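Local atomic coordinates of PPC domain-containing protein (Pyrococcus horikoshii, PDB entry 2DT4), a protein that is of unknown function but belongs to the plant- and prokaryote-conserved (PPC) domain family, whose plant members join this domain to DNA-binding AT-hook motifs. Residues Glu21-Ile35 with Leu106-Glu120. Numbering follows the deposited sequence.
Sequences ELLTYIKNFCKKEGI and LVEGEVFVAEIFLQE
The F29 ring meets L118 obliquely, CE1 lying 3.8 Å from L118 CD1, while E33 CG sits over one ring face toward the rim; Y12 and F14 of strand 5-16 also meet this ring. The other flat group that carries the contact, the E21 carboxylate, takes G109 N on the anti side of OE2 (2.9 Å), 16° out of its plane, and L23 N from above that plane. Its OE1 accepts T24 OG1 through the anti lone pair and T24 N from above. With CG anti to the backbone N (chi1 -171°) and a bend at chi2, E21 both N-caps helix 22-33 and reaches strand 106-111. L22 N returns a nearly straight bond to G109 O (2.9 Å, 172°). Beyond this cap, L22 crosses V111 at about a right angle, CB to CG2 3.8 Å, and sets CD1 against A114 CB; L23 and L106 run past one another in opposite directions, L23 CG against L106 CD2. Farther along, L118 CD1 also touches C30 SG, and its CD2 meets I35 CD1 at 3.9 Å. With an alanine at E21, the amides of L23, T24 and G109 and the T24 hydroxyl would probably lose their shared carboxylate acceptor, weakening the tie between helix and strand. Helix 22-33 thus spans the corner at F112-V113: four protein donors, two of them amides of the first helical turn, would help stabilise a charged carboxylate at one end, and apolar contacts continue along strand 114-120.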
ATOM      1  N   GLU A  21       7.107  -5.673 -18.982  1.00 10.54           N
ATOM      2  CA  GLU A  21       7.741  -4.648 -18.149  1.00 10.05           C
ATOM      3  C   GLU A  21       6.523  -4.012 -17.482  1.00 10.10           C
ATOM      4  O   GLU A  21       5.557  -3.633 -18.150  1.00  9.67           O
ATOM      5  CB  GLU A  21       8.530  -3.610 -18.932  1.00 10.33           C
ATOM      6  CG  GLU A  21       9.367  -2.680 -18.051  1.00 11.15           C
ATOM      7  CD  GLU A  21       8.544  -1.643 -17.360  1.00 12.23           C
ATOM      8  OE1 GLU A  21       7.818  -0.895 -18.061  1.00 12.41           O
ATOM      9  OE2 GLU A  21       8.628  -1.546 -16.115  1.00 10.34           O
ATOM     10  N   LEU A  22       6.548  -4.035 -16.140  1.00  9.28           N
ATOM     11  CA  LEU A  22       5.354  -3.626 -15.395  1.00  9.70           C
ATOM     12  C   LEU A  22       4.723  -2.260 -15.727  1.00  9.70           C
ATOM     13  O   LEU A  22       3.496  -2.159 -15.892  1.00  9.03           O
ATOM     14  CB  LEU A  22       5.665  -3.742 -13.905  1.00  9.96           C
ATOM     15  CG  LEU A  22       4.493  -3.505 -12.954  1.00 11.26           C
ATOM     16  CD1 LEU A  22       3.350  -4.450 -13.281  1.00 11.09           C
ATOM     17  CD2 LEU A  22       4.959  -3.662 -11.502  1.00 13.06           C
ATOM     18  N   LEU A  23       5.535  -1.205 -15.764  1.00  9.51           N
ATOM     19  CA  LEU A  23       5.017   0.143 -16.038  1.00 10.47           C
ATOM     20  C   LEU A  23       4.408   0.199 -17.431  1.00  9.98           C
ATOM     21  O   LEU A  23       3.313   0.748 -17.623  1.00 10.64           O
ATOM     22  CB  LEU A  23       6.059   1.272 -15.849  1.00 10.60           C
ATOM     23  CG  LEU A  23       6.571   1.444 -14.416  1.00 13.08           C
ATOM     24  CD1 LEU A  23       7.735   2.408 -14.442  1.00 15.68           C
ATOM     25  CD2 LEU A  23       5.480   1.941 -13.480  1.00 13.75           C
ATOM     26  N   THR A  24       5.099  -0.426 -18.382  1.00  9.98           N
ATOM     27  CA  THR A  24       4.647  -0.487 -19.760  1.00 10.08           C
ATOM     28  C   THR A  24       3.315  -1.177 -19.850  1.00 10.00           C
ATOM     29  O   THR A  24       2.401  -0.668 -20.486  1.00 10.10           O
ATOM     30  CB  THR A  24       5.712  -1.178 -20.610  1.00  9.89           C
ATOM     31  OG1 THR A  24       6.910  -0.392 -20.576  1.00 11.90           O
ATOM     32  CG2 THR A  24       5.297  -1.211 -22.085  1.00 11.62           C
ATOM     33  N   TYR A  25       3.162  -2.315 -19.182  1.00  9.64           N
ATOM     34  CA  TYR A  25       1.909  -3.051 -19.248  1.00  9.21           C
ATOM     35  C   TYR A  25       0.768  -2.220 -18.667  1.00  8.85           C
ATOM     36  O   TYR A  25      -0.296  -2.140 -19.239  1.00  9.48           O
ATOM     37  CB  TYR A  25       2.017  -4.384 -18.492  1.00  8.72           C
ATOM     38  CG  TYR A  25       0.731  -5.164 -18.405  1.00 10.16           C
ATOM     39  CD1 TYR A  25       0.456  -6.213 -19.275  1.00 11.34           C
ATOM     40  CD2 TYR A  25      -0.230  -4.841 -17.463  1.00 10.49           C
ATOM     41  CE1 TYR A  25      -0.724  -6.921 -19.184  1.00 10.28           C
ATOM     42  CE2 TYR A  25      -1.409  -5.540 -17.370  1.00 11.98           C
ATOM     43  CZ  TYR A  25      -1.645  -6.571 -18.229  1.00 12.56           C
ATOM     44  OH  TYR A  25      -2.802  -7.280 -18.110  1.00 13.78           O
ATOM     45  N   ILE A  26       1.001  -1.569 -17.533  1.00  8.36           N
ATOM     46  CA  ILE A  26      -0.081  -0.849 -16.888  1.00  8.86           C
ATOM     47  C   ILE A  26      -0.497   0.299 -17.819  1.00  9.16           C
ATOM     48  O   ILE A  26      -1.683   0.528 -17.991  1.00  8.88           O
ATOM     49  CB  ILE A  26       0.283  -0.358 -15.448  1.00  9.03           C
ATOM     50  CG1 ILE A  26       0.463  -1.554 -14.508  1.00  8.72           C
ATOM     51  CG2 ILE A  26      -0.821   0.575 -14.919  1.00 11.26           C
ATOM     52  CD1 ILE A  26       1.153  -1.212 -13.255  1.00 10.20           C
ATOM     53  N   LYS A  27       0.469   0.986 -18.438  1.00  9.60           N
ATOM     54  CA  LYS A  27       0.178   2.041 -19.416  1.00  9.20           C
ATOM     55  C   LYS A  27      -0.658   1.516 -20.587  1.00  8.66           C
ATOM     56  O   LYS A  27      -1.696   2.103 -20.948  1.00  9.27           O
ATOM     57  CB  LYS A  27       1.463   2.675 -19.932  1.00 10.16           C
ATOM     58  CG  LYS A  27       1.212   3.694 -21.046  1.00 11.16           C
ATOM     59  CD  LYS A  27       2.485   4.444 -21.469  1.00 17.68           C
ATOM     60  CE  LYS A  27       2.167   5.392 -22.594  1.00 22.16           C
ATOM     61  NZ  LYS A  27       3.129   6.526 -22.859  1.00 27.36           N
ATOM     62  N   ASN A  28      -0.227   0.392 -21.163  1.00  8.98           N
ATOM     63  CA  ASN A  28      -0.927  -0.187 -22.302  1.00  9.18           C
ATOM     64  C   ASN A  28      -2.339  -0.674 -21.939  1.00  9.18           C
ATOM     65  O   ASN A  28      -3.288  -0.581 -22.743  1.00  9.81           O
ATOM     66  CB  ASN A  28      -0.075  -1.328 -22.885  1.00  9.77           C
ATOM     67  CG  ASN A  28       1.121  -0.793 -23.697  1.00 10.20           C
ATOM     68  OD1 ASN A  28       1.083   0.358 -24.178  1.00 13.49           O
ATOM     69  ND2 ASN A  28       2.168  -1.605 -23.851  1.00 11.05           N
ATOM     70  N   PHE A  29      -2.460  -1.240 -20.744  1.00  9.02           N
ATOM     71  CA  PHE A  29      -3.762  -1.615 -20.193  1.00  9.32           C
ATOM     72  C   PHE A  29      -4.688  -0.358 -20.175  1.00  8.80           C
ATOM     73  O   PHE A  29      -5.836  -0.413 -20.650  1.00  8.73           O
ATOM     74  CB  PHE A  29      -3.603  -2.257 -18.817  1.00  9.23           C
ATOM     75  CG  PHE A  29      -4.886  -2.437 -18.078  1.00 12.36           C
ATOM     76  CD1 PHE A  29      -5.330  -1.426 -17.245  1.00 14.16           C
ATOM     77  CD2 PHE A  29      -5.636  -3.596 -18.176  1.00 17.92           C
ATOM     78  CE1 PHE A  29      -6.487  -1.570 -16.530  1.00 15.75           C
ATOM     79  CE2 PHE A  29      -6.822  -3.705 -17.458  1.00 17.19           C
ATOM     80  CZ  PHE A  29      -7.233  -2.652 -16.673  1.00 13.04           C
ATOM     81  N   CYS A  30      -4.215   0.741 -19.597  1.00  8.73           N
ATOM     82  CA  CYS A  30      -5.023   1.934 -19.490  1.00  9.29           C
ATOM     83  C   CYS A  30      -5.345   2.472 -20.887  1.00 10.60           C
ATOM     84  O   CYS A  30      -6.443   2.915 -21.107  1.00  9.98           O
ATOM     85  CB  CYS A  30      -4.365   3.005 -18.619  1.00  9.60           C
ATOM     86  SG  CYS A  30      -4.260   2.515 -16.877  1.00  9.79           S
ATOM     87  N   LYS A  31      -4.409   2.404 -21.832  1.00 11.02           N
ATOM     88  CA  LYS A  31      -4.726   2.861 -23.192  1.00 11.43           C
ATOM     89  C   LYS A  31      -5.857   2.072 -23.803  1.00 12.06           C
ATOM     90  O   LYS A  31      -6.786   2.658 -24.397  1.00 13.47           O
ATOM     91  CB  LYS A  31      -3.495   2.822 -24.084  1.00 12.03           C
ATOM     92  CG  LYS A  31      -2.494   3.860 -23.721  1.00 13.73           C
ATOM     93  CD  LYS A  31      -1.325   3.837 -24.700  1.00 18.14           C
ATOM     94  CE  LYS A  31      -0.363   4.898 -24.328  1.00 22.61           C
ATOM     95  NZ  LYS A  31       0.813   4.944 -25.277  1.00 26.59           N
ATOM     96  N   LYS A  32      -5.797   0.759 -23.646  1.00 12.32           N
ATOM     97  CA  LYS A  32      -6.809  -0.123 -24.164  1.00 13.06           C
ATOM     98  C   LYS A  32      -8.163   0.159 -23.536  1.00 12.06           C
ATOM     99  O   LYS A  32      -9.181   0.225 -24.232  1.00 13.11           O
ATOM    100  CB  LYS A  32      -6.431  -1.582 -23.936  1.00 14.05           C
ATOM    101  CG  LYS A  32      -7.440  -2.546 -24.541  1.00 17.36           C
ATOM    102  CD  LYS A  32      -7.784  -2.218 -25.971  1.00 24.90           C
ATOM    103  CE  LYS A  32      -8.688  -3.281 -26.577  1.00 27.42           C
ATOM    104  NZ  LYS A  32      -9.893  -3.564 -25.723  1.00 31.52           N
ATOM    105  N   GLU A  33      -8.186   0.339 -22.223  1.00 10.55           N
ATOM    106  CA  GLU A  33      -9.445   0.534 -21.504  1.00 11.16           C
ATOM    107  C   GLU A  33      -9.968   1.962 -21.568  1.00 10.86           C
ATOM    108  O   GLU A  33     -11.071   2.242 -21.091  1.00 10.92           O
ATOM    109  CB  GLU A  33      -9.258   0.155 -20.031  1.00 11.37           C
ATOM    110  CG  GLU A  33      -8.966  -1.309 -19.802  1.00 13.65           C
ATOM    111  CD  GLU A  33     -10.158  -2.175 -20.133  1.00 17.38           C
ATOM    112  OE1 GLU A  33     -10.011  -3.027 -21.029  1.00 23.14           O
ATOM    113  OE2 GLU A  33     -11.257  -1.983 -19.573  1.00 14.58           O
ATOM    114  N   GLY A  34      -9.184   2.882 -22.094  1.00  9.85           N
ATOM    115  CA  GLY A  34      -9.554   4.284 -22.041  1.00 10.37           C
ATOM    116  C   GLY A  34      -9.554   4.852 -20.623  1.00 10.37           C
ATOM    117  O   GLY A  34     -10.423   5.659 -20.252  1.00 11.31           O
ATOM    118  N   ILE A  35      -8.585   4.419 -19.810  1.00  9.96           N
ATOM    119  CA  ILE A  35      -8.417   4.954 -18.475  1.00  9.69           C
ATOM    120  C   ILE A  35      -7.411   6.087 -18.494  1.00  9.70           C
ATOM    121  O   ILE A  35      -6.308   5.942 -19.044  1.00 10.26           O
ATOM    122  CB  ILE A  35      -7.939   3.845 -17.493  1.00  9.60           C
ATOM    123  CG1 ILE A  35      -9.005   2.755 -17.322  1.00 10.11           C
ATOM    124  CG2 ILE A  35      -7.529   4.417 -16.101  1.00 11.57           C
ATOM    125  CD1 ILE A  35      -8.487   1.432 -16.714  1.00 11.03           C
ATOM    126  N   LEU A 106       9.844   3.489  -9.041  1.00  8.47           N
ATOM    127  CA  LEU A 106      10.056   2.410  -9.988  1.00  8.58           C
ATOM    128  C   LEU A 106      10.366   3.002 -11.356  1.00  8.62           C
ATOM    129  O   LEU A 106       9.551   3.694 -11.932  1.00  9.84           O
ATOM    130  CB  LEU A 106       8.834   1.502 -10.104  1.00  9.59           C
ATOM    131  CG  LEU A 106       9.020   0.319 -11.049  1.00 10.91           C
ATOM    132  CD1 LEU A 106      10.128  -0.630 -10.602  1.00 11.50           C
ATOM    133  CD2 LEU A 106       7.696  -0.411 -11.202  1.00 11.99           C
ATOM    134  N   VAL A 107      11.568   2.732 -11.841  1.00  9.53           N
ATOM    135  CA  VAL A 107      12.015   3.175 -13.158  1.00 10.42           C
ATOM    136  C   VAL A 107      11.619   2.147 -14.212  1.00 10.91           C
ATOM    137  O   VAL A 107      11.060   2.517 -15.250  1.00 13.21           O
ATOM    138  CB  VAL A 107      13.542   3.425 -13.177  1.00 10.30           C
ATOM    139  CG1 VAL A 107      14.013   3.752 -14.619  1.00 11.70           C
ATOM    140  CG2 VAL A 107      13.858   4.551 -12.224  1.00 12.03           C
ATOM    141  N   GLU A 108      11.880   0.869 -13.939  1.00 11.79           N
ATOM    142  CA  GLU A 108      11.379  -0.233 -14.777  1.00 12.88           C
ATOM    143  C   GLU A 108      11.523  -1.545 -14.043  1.00 12.66           C
ATOM    144  O   GLU A 108      12.348  -1.652 -13.139  1.00 12.12           O
ATOM    145  CB  GLU A 108      12.128  -0.303 -16.109  1.00 15.59           C
ATOM    146  CG  GLU A 108      13.602  -0.562 -15.981  1.00 18.68           C
ATOM    147  CD  GLU A 108      14.293  -0.807 -17.332  1.00 26.34           C
ATOM    148  OE1 GLU A 108      14.457   0.143 -18.103  1.00 29.37           O
ATOM    149  OE2 GLU A 108      14.666  -1.951 -17.625  1.00 30.53           O
ATOM    150  N   GLY A 109      10.758  -2.559 -14.452  1.00 11.79           N
ATOM    151  CA  GLY A 109      10.912  -3.849 -13.808  1.00 12.73           C
ATOM    152  C   GLY A 109      10.220  -4.926 -14.618  1.00 12.71           C
ATOM    153  O   GLY A 109       9.037  -4.817 -14.979  1.00 13.91           O
ATOM    154  N   GLU A 110      10.968  -5.994 -14.838  1.00 12.46           N
ATOM    155  CA  GLU A 110      10.426  -7.124 -15.588  1.00 11.79           C
ATOM    156  C   GLU A 110       9.574  -7.960 -14.633  1.00 11.77           C
ATOM    157  O   GLU A 110      10.017  -8.347 -13.550  1.00 10.90           O
ATOM    158  CB  GLU A 110      11.562  -7.970 -16.173  1.00 12.85           C
ATOM    159  CG  GLU A 110      11.046  -9.135 -16.952  1.00 14.56           C
ATOM    160  CD  GLU A 110      12.173  -9.996 -17.486  1.00 18.27           C
ATOM    161  OE1 GLU A 110      13.117  -9.433 -18.068  1.00 20.58           O
ATOM    162  OE2 GLU A 110      12.119 -11.217 -17.264  1.00 23.85           O
ATOM    163  N   VAL A 111       8.357  -8.256 -15.041  1.00  9.94           N
ATOM    164  CA  VAL A 111       7.463  -9.065 -14.202  1.00  9.64           C
ATOM    165  C   VAL A 111       7.694 -10.569 -14.213  1.00 10.67           C
ATOM    166  O   VAL A 111       7.605 -11.152 -15.290  1.00 12.15           O
ATOM    167  CB  VAL A 111       6.015  -8.909 -14.693  1.00  9.49           C
ATOM    168  CG1 VAL A 111       5.049  -9.918 -14.026  1.00  9.73           C
ATOM    169  CG2 VAL A 111       5.550  -7.471 -14.510  1.00 10.69           C
ATOM    170  N   PHE A 112       7.801 -11.079 -12.955  1.00 11.09           N
ATOM    171  CA  PHE A 112       7.764 -12.557 -12.930  1.00 11.51           C
ATOM    172  C   PHE A 112       6.311 -12.851 -12.657  1.00 11.52           C
ATOM    173  O   PHE A 112       5.633 -13.472 -13.444  1.00 11.94           O
ATOM    174  CB  PHE A 112       8.780 -13.123 -11.873  1.00 11.55           C
ATOM    175  CG  PHE A 112       8.725 -14.615 -11.702  1.00 13.09           C
ATOM    176  CD1 PHE A 112       8.898 -15.462 -12.805  1.00 18.16           C
ATOM    177  CD2 PHE A 112       8.445 -15.163 -10.468  1.00 15.26           C
ATOM    178  CE1 PHE A 112       8.822 -16.854 -12.641  1.00 18.37           C
ATOM    179  CE2 PHE A 112       8.365 -16.544 -10.306  1.00 18.25           C
ATOM    180  CZ  PHE A 112       8.548 -17.385 -11.402  1.00 18.03           C
ATOM    181  N   VAL A 113       5.869 -12.335 -11.498  1.00 12.32           N
ATOM    182  CA  VAL A 113       4.443 -12.408 -11.098  1.00 11.64           C
ATOM    183  C   VAL A 113       4.132 -10.990 -10.649  1.00 10.85           C
ATOM    184  O   VAL A 113       4.884 -10.422  -9.896  1.00 10.33           O
ATOM    185  CB  VAL A 113       4.146 -13.371  -9.948  1.00 12.79           C
ATOM    186  CG1 VAL A 113       2.677 -13.228  -9.403  1.00 11.78           C
ATOM    187  CG2 VAL A 113       4.426 -14.812 -10.404  1.00 14.62           C
ATOM    188  N   ALA A 114       2.946 -10.479 -11.035  1.00  9.47           N
ATOM    189  CA  ALA A 114       2.526  -9.147 -10.541  1.00  9.26           C
ATOM    190  C   ALA A 114       0.999  -9.217 -10.474  1.00  8.77           C
ATOM    191  O   ALA A 114       0.335  -9.508 -11.499  1.00  9.67           O
ATOM    192  CB  ALA A 114       2.973  -7.951 -11.335  1.00  9.68           C
ATOM    193  N   GLU A 115       0.471  -8.999  -9.275  1.00  7.88           N
ATOM    194  CA  GLU A 115      -0.935  -9.063  -8.986  1.00  7.74           C
ATOM    195  C   GLU A 115      -1.289  -7.631  -8.639  1.00  7.43           C
ATOM    196  O   GLU A 115      -0.918  -7.110  -7.568  1.00  7.52           O
ATOM    197  CB  GLU A 115      -1.233 -10.049  -7.855  1.00  8.42           C
ATOM    198  CG  GLU A 115      -0.911 -11.478  -8.285  1.00  8.27           C
ATOM    199  CD  GLU A 115      -0.944 -12.512  -7.179  1.00 10.11           C
ATOM    200  OE1 GLU A 115      -1.196 -12.187  -6.006  1.00  8.58           O
ATOM    201  OE2 GLU A 115      -0.677 -13.699  -7.477  1.00 11.52           O
ATOM    202  N   ILE A 116      -1.905  -6.993  -9.618  1.00  7.74           N
ATOM    203  CA  ILE A 116      -2.224  -5.572  -9.551  1.00  8.03           C
ATOM    204  C   ILE A 116      -3.726  -5.262  -9.389  1.00  8.50           C
ATOM    205  O   ILE A 116      -4.586  -5.846 -10.102  1.00  7.64           O
ATOM    206  CB  ILE A 116      -1.719  -4.937 -10.882  1.00  9.21           C
ATOM    207  CG1 ILE A 116      -0.214  -5.188 -11.145  1.00  9.78           C
ATOM    208  CG2 ILE A 116      -2.052  -3.461 -10.923  1.00 11.00           C
ATOM    209  CD1 ILE A 116       0.752  -4.830 -10.039  1.00 10.01           C
ATOM    210  N   PHE A 117      -3.975  -4.289  -8.515  1.00  8.35           N
ATOM    211  CA  PHE A 117      -5.290  -3.728  -8.259  1.00  8.16           C
ATOM    212  C   PHE A 117      -5.273  -2.324  -8.858  1.00  7.48           C
ATOM    213  O   PHE A 117      -4.345  -1.554  -8.614  1.00  6.64           O
ATOM    214  CB  PHE A 117      -5.629  -3.633  -6.769  1.00  8.52           C
ATOM    215  CG  PHE A 117      -6.904  -2.898  -6.492  1.00  8.70           C
ATOM    216  CD1 PHE A 117      -6.891  -1.617  -5.984  1.00 11.85           C
ATOM    217  CD2 PHE A 117      -8.130  -3.495  -6.766  1.00  8.40           C
ATOM    218  CE1 PHE A 117      -8.096  -0.928  -5.731  1.00 11.61           C
ATOM    219  CE2 PHE A 117      -9.324  -2.809  -6.508  1.00  9.01           C
ATOM    220  CZ  PHE A 117      -9.297  -1.545  -5.986  1.00 11.35           C
ATOM    221  N   LEU A 118      -6.303  -2.008  -9.638  1.00  7.66           N
ATOM    222  CA  LEU A 118      -6.383  -0.717 -10.308  1.00  7.64           C
ATOM    223  C   LEU A 118      -7.782  -0.158 -10.180  1.00  7.78           C
ATOM    224  O   LEU A 118      -8.754  -0.847 -10.503  1.00  8.84           O
ATOM    225  CB  LEU A 118      -5.982  -0.854 -11.763  1.00  8.58           C
ATOM    226  CG  LEU A 118      -5.850   0.463 -12.497  1.00 10.70           C
ATOM    227  CD1 LEU A 118      -4.837   0.323 -13.612  1.00 13.76           C
ATOM    228  CD2 LEU A 118      -7.176   0.976 -13.079  1.00 12.02           C
ATOM    229  N   GLN A 119      -7.899   1.072  -9.669  1.00  7.30           N
ATOM    230  CA  GLN A 119      -9.188   1.720  -9.466  1.00  7.47           C
ATOM    231  C   GLN A 119      -9.197   3.010 -10.266  1.00  8.60           C
ATOM    232  O   GLN A 119      -8.497   3.981  -9.926  1.00  8.12           O
ATOM    233  CB  GLN A 119      -9.455   1.999  -7.968  1.00  7.75           C
ATOM    234  CG  GLN A 119     -10.711   2.827  -7.701  1.00  7.69           C
ATOM    235  CD  GLN A 119     -11.953   2.084  -8.190  1.00  7.78           C
ATOM    236  OE1 GLN A 119     -12.639   2.540  -9.142  1.00 11.37           O
ATOM    237  NE2 GLN A 119     -12.221   0.947  -7.601  1.00  6.06           N
ATOM    238  N   GLU A 120     -10.055   3.032 -11.281  1.00  8.10           N
ATOM    239  CA  GLU A 120     -10.209   4.220 -12.101  1.00  8.19           C
ATOM    240  C   GLU A 120     -10.949   5.282 -11.310  1.00  8.62           C
ATOM    241  O   GLU A 120     -11.835   4.949 -10.531  1.00  8.94           O
ATOM    242  CB  GLU A 120     -11.025   3.867 -13.358  1.00  8.22           C
ATOM    243  CG  GLU A 120     -11.351   5.034 -14.250  1.00  9.47           C
ATOM    244  CD  GLU A 120     -12.226   4.665 -15.414  1.00  9.64           C
ATOM    245  OE1 GLU A 120     -12.005   5.265 -16.493  1.00 10.06           O
ATOM    246  OE2 GLU A 120     -13.127   3.806 -15.255  1.00  9.86           O
TER
HETATM  247  O   HOH W   1       9.276   1.771 -17.473  1.00 25.92           O